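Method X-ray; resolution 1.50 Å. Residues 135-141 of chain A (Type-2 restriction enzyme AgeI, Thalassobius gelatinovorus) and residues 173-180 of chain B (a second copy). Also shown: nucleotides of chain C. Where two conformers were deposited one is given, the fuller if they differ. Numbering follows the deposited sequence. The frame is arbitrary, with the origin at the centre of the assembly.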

# COMPACT_ATOMS: atom_id res chain seq x y z
N ARG A 135 4.07 -20.20 0.52
CA ARG A 135 3.85 -19.87 -0.88
C ARG A 135 3.93 -18.36 -1.07
O ARG A 135 3.51 -17.61 -0.19
CB ARG A 135 2.49 -20.40 -1.34
CG ARG A 135 2.39 -21.91 -1.23
CD ARG A 135 1.03 -22.40 -1.67
NE ARG A 135 0.85 -23.81 -1.35
CZ ARG A 135 0.19 -24.66 -2.12
NH1 ARG A 135 -0.34 -24.25 -3.26
NH2 ARG A 135 0.06 -25.93 -1.75
N VAL A 136 4.47 -17.94 -2.20
CA VAL A 136 4.69 -16.52 -2.48
C VAL A 136 3.38 -15.73 -2.44
O VAL A 136 2.49 -15.96 -3.26
CB VAL A 136 5.36 -16.32 -3.85
CG1 VAL A 136 5.63 -14.85 -4.10
CG2 VAL A 136 6.66 -17.12 -3.91
N GLY A 137 3.27 -14.83 -1.47
CA GLY A 137 2.11 -13.96 -1.32
C GLY A 137 0.99 -14.45 -0.41
O GLY A 137 0.05 -13.71 -0.13
N SER A 138 1.10 -15.69 0.07
CA SER A 138 0.00 -16.32 0.81
C SER A 138 -0.31 -15.68 2.17
O SER A 138 -1.39 -15.91 2.72
CB SER A 138 0.29 -17.81 1.00
OG SER A 138 1.39 -18.01 1.88
N ARG A 139 0.60 -14.89 2.71
CA ARG A 139 0.36 -14.26 4.01
C ARG A 139 -0.76 -13.23 4.01
O ARG A 139 -1.30 -12.89 5.07
CB ARG A 139 1.64 -13.59 4.53
CG ARG A 139 2.81 -14.54 4.69
CD ARG A 139 3.74 -14.10 5.81
NE ARG A 139 3.70 -15.01 6.96
CZ ARG A 139 3.35 -14.65 8.19
NH1 ARG A 139 3.01 -13.40 8.45
NH2 ARG A 139 3.35 -15.55 9.16
N LYS A 140 -1.12 -12.73 2.83
CA LYS A 140 -2.13 -11.67 2.74
C LYS A 140 -3.54 -12.25 2.80
O LYS A 140 -4.26 -12.32 1.80
CB LYS A 140 -1.94 -10.83 1.47
CG LYS A 140 -2.84 -9.59 1.36
CD LYS A 140 -2.77 -8.69 2.60
CE LYS A 140 -3.27 -7.27 2.26
NZ LYS A 140 -3.54 -6.46 3.48
N VAL A 141 -3.90 -12.69 4.01
CA VAL A 141 -5.26 -13.12 4.33
C VAL A 141 -5.44 -12.77 5.80
O VAL A 141 -4.49 -12.86 6.57
CB VAL A 141 -5.48 -14.61 4.03
CG1 VAL A 141 -4.56 -15.49 4.86
CG2 VAL A 141 -6.94 -14.98 4.23
N GLU B 173 5.64 -1.92 1.33
CA GLU B 173 4.59 -2.53 0.51
C GLU B 173 4.82 -4.02 0.27
O GLU B 173 5.90 -4.56 0.52
CB GLU B 173 4.48 -1.80 -0.83
N ARG B 174 3.76 -4.67 -0.22
CA ARG B 174 3.76 -6.09 -0.54
C ARG B 174 4.56 -6.36 -1.83
O ARG B 174 3.98 -6.45 -2.91
CB ARG B 174 2.32 -6.57 -0.69
CG ARG B 174 2.12 -8.07 -0.84
CD ARG B 174 2.29 -8.79 0.48
NE ARG B 174 1.42 -8.29 1.54
CZ ARG B 174 1.30 -8.86 2.73
NH1 ARG B 174 1.98 -9.97 3.01
NH2 ARG B 174 0.49 -8.34 3.64
N VAL B 175 5.88 -6.48 -1.70
CA VAL B 175 6.74 -6.63 -2.88
C VAL B 175 6.52 -7.98 -3.57
O VAL B 175 6.92 -8.17 -4.72
CB VAL B 175 8.24 -6.45 -2.48
CG1 VAL B 175 9.15 -6.50 -3.70
CG2 VAL B 175 8.43 -5.12 -1.76
N SER B 176 5.86 -8.91 -2.90
CA SER B 176 5.53 -10.19 -3.52
C SER B 176 4.57 -9.97 -4.70
O SER B 176 4.51 -10.79 -5.61
CB SER B 176 4.93 -11.16 -2.51
OG SER B 176 3.75 -10.63 -1.93
N ASP B 177 3.85 -8.86 -4.66
CA ASP B 177 3.02 -8.41 -5.79
C ASP B 177 3.82 -8.36 -7.07
O ASP B 177 3.34 -8.72 -8.15
CB ASP B 177 2.46 -7.01 -5.54
CG ASP B 177 1.32 -7.01 -4.56
OD1 ASP B 177 1.15 -8.00 -3.82
OD2 ASP B 177 0.58 -6.00 -4.56
N ASP B 178 5.05 -7.89 -6.95
CA ASP B 178 5.89 -7.60 -8.11
C ASP B 178 6.40 -8.85 -8.80
O ASP B 178 6.75 -8.80 -9.97
CB ASP B 178 7.10 -6.76 -7.71
CG ASP B 178 6.72 -5.41 -7.18
OD1 ASP B 178 7.21 -4.41 -7.74
OD2 ASP B 178 5.93 -5.34 -6.21
N ILE B 179 6.45 -9.95 -8.07
CA ILE B 179 7.24 -11.11 -8.49
C ILE B 179 6.76 -11.80 -9.78
O ILE B 179 7.59 -12.07 -10.66
CB ILE B 179 7.30 -12.17 -7.36
CG1 ILE B 179 7.94 -11.58 -6.10
CG2 ILE B 179 8.03 -13.42 -7.82
CD1 ILE B 179 9.09 -10.63 -6.37
N PRO B 180 5.45 -12.08 -9.93
CA PRO B 180 5.08 -12.86 -11.12
C PRO B 180 5.42 -12.17 -12.44
O PRO B 180 5.98 -12.82 -13.33
CB PRO B 180 3.56 -13.02 -10.97
CG PRO B 180 3.32 -12.93 -9.50
CD PRO B 180 4.29 -11.88 -9.04
P DC C 5 -1.20 -5.14 5.12
OP1 DC C 5 -1.69 -6.54 5.22
OP2 DC C 5 -0.62 -4.65 3.85
O5' DC C 5 -2.39 -4.17 5.55
C5' DC C 5 -3.09 -4.40 6.76
C4' DC C 5 -3.28 -3.09 7.51
O4' DC C 5 -2.01 -2.62 7.96
C3' DC C 5 -3.84 -1.97 6.65
O3' DC C 5 -5.25 -2.02 6.74
C2' DC C 5 -3.27 -0.71 7.31
C1' DC C 5 -2.01 -1.20 8.04
N1 DC C 5 -0.71 -0.71 7.47
C2 DC C 5 0.11 0.13 8.23
O2 DC C 5 -0.26 0.46 9.35
N3 DC C 5 1.29 0.55 7.71
C4 DC C 5 1.66 0.16 6.48
N4 DC C 5 2.83 0.60 6.01
C5 DC C 5 0.84 -0.70 5.69
C6 DC C 5 -0.32 -1.11 6.21
O HOH W 1 0.44 -9.94 5.79

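This is a small contact, about 257 Å² summed over both sides, and no direct hydrogen bond crosses it. Two overlapping turns of chain A, which share A:Gly137 and A:Ser138, meet a loop and short 3-10 segment of chain B; the first is a type II turn from A:Arg135 to A:Ser138, the second a type I turn from A:Gly137 to A:Lys140.

B:Glu173 lies out of reach, and its side chain is modelled only to CB. The main work begins at B:Arg174, which gives up more surface than any other residue here. Its CA-to-CB bond points toward chain A, and chi values of t, p and p fold the chain so that the guanidinium reaches the second turn. A:Lys140 CB lies over one face of that group, and the closest approach of the two residues is A:Lys140 CD to B:Arg174 NH2, 3.4 Å: the aliphatic part of a lysine packs against an arginine. A:Arg139 adds its CB, 3.9 Å from B:Arg174 NH1, while the end of its own side chain leads away.

Two cations are thereby brought close, with A:Lys140 NZ 4.4 Å from B:Arg174 NH2. The DNA phosphate offers compensating negative charge. A:Lys140 NZ donates a hydrogen bond to OP1 of DC5 at 2.5 Å and a weak one to its O5' at 3.3 Å; OP1 also sits at the edge of the guanidinium, 3.2 Å from B:Arg174 NH2. Water 1 supplies a polar link between the chains, accepting from B:Arg174 NH2 at 2.7 Å and donating weakly to A:Arg139 O at 3.5 Å.

B:Val175 lies out of reach of the chain A stretch, but the 3-10 segment it opens sets up the next contact. Backbone bonds from B:Asp177 N to B:Arg174 O (3.0 Å) and from B:Asp178 N to B:Val175 O (2.9 Å) hold the local fold, from which B:Ser176 points toward chain A. Its OG lies 3.8 Å from A:Gly137 CA, and its CB is 4.1 Å from A:Val136 CG1, so this small side chain packs without a direct hydrogen bond to chain A. The glycine is demanded first by its own backbone: at phi 92° and psi -6°, a CB would jam against the preceding carbonyl O. An ideal CB would stand 3.9 Å from B:Ser176 OG, which is no clash.

B:Asp177 and B:Asp178 make no contact. At B:Ile179 the chain returns with a light apolar touch, its CG1 4.5 Å from A:Val136 CG1. The rule to read is economical: at one end a small serine beside a glycine, with a light valine-isoleucine touch; at the other a guanidinium packed on the aliphatic part of a lysine, with both cations near the same phosphate oxygen.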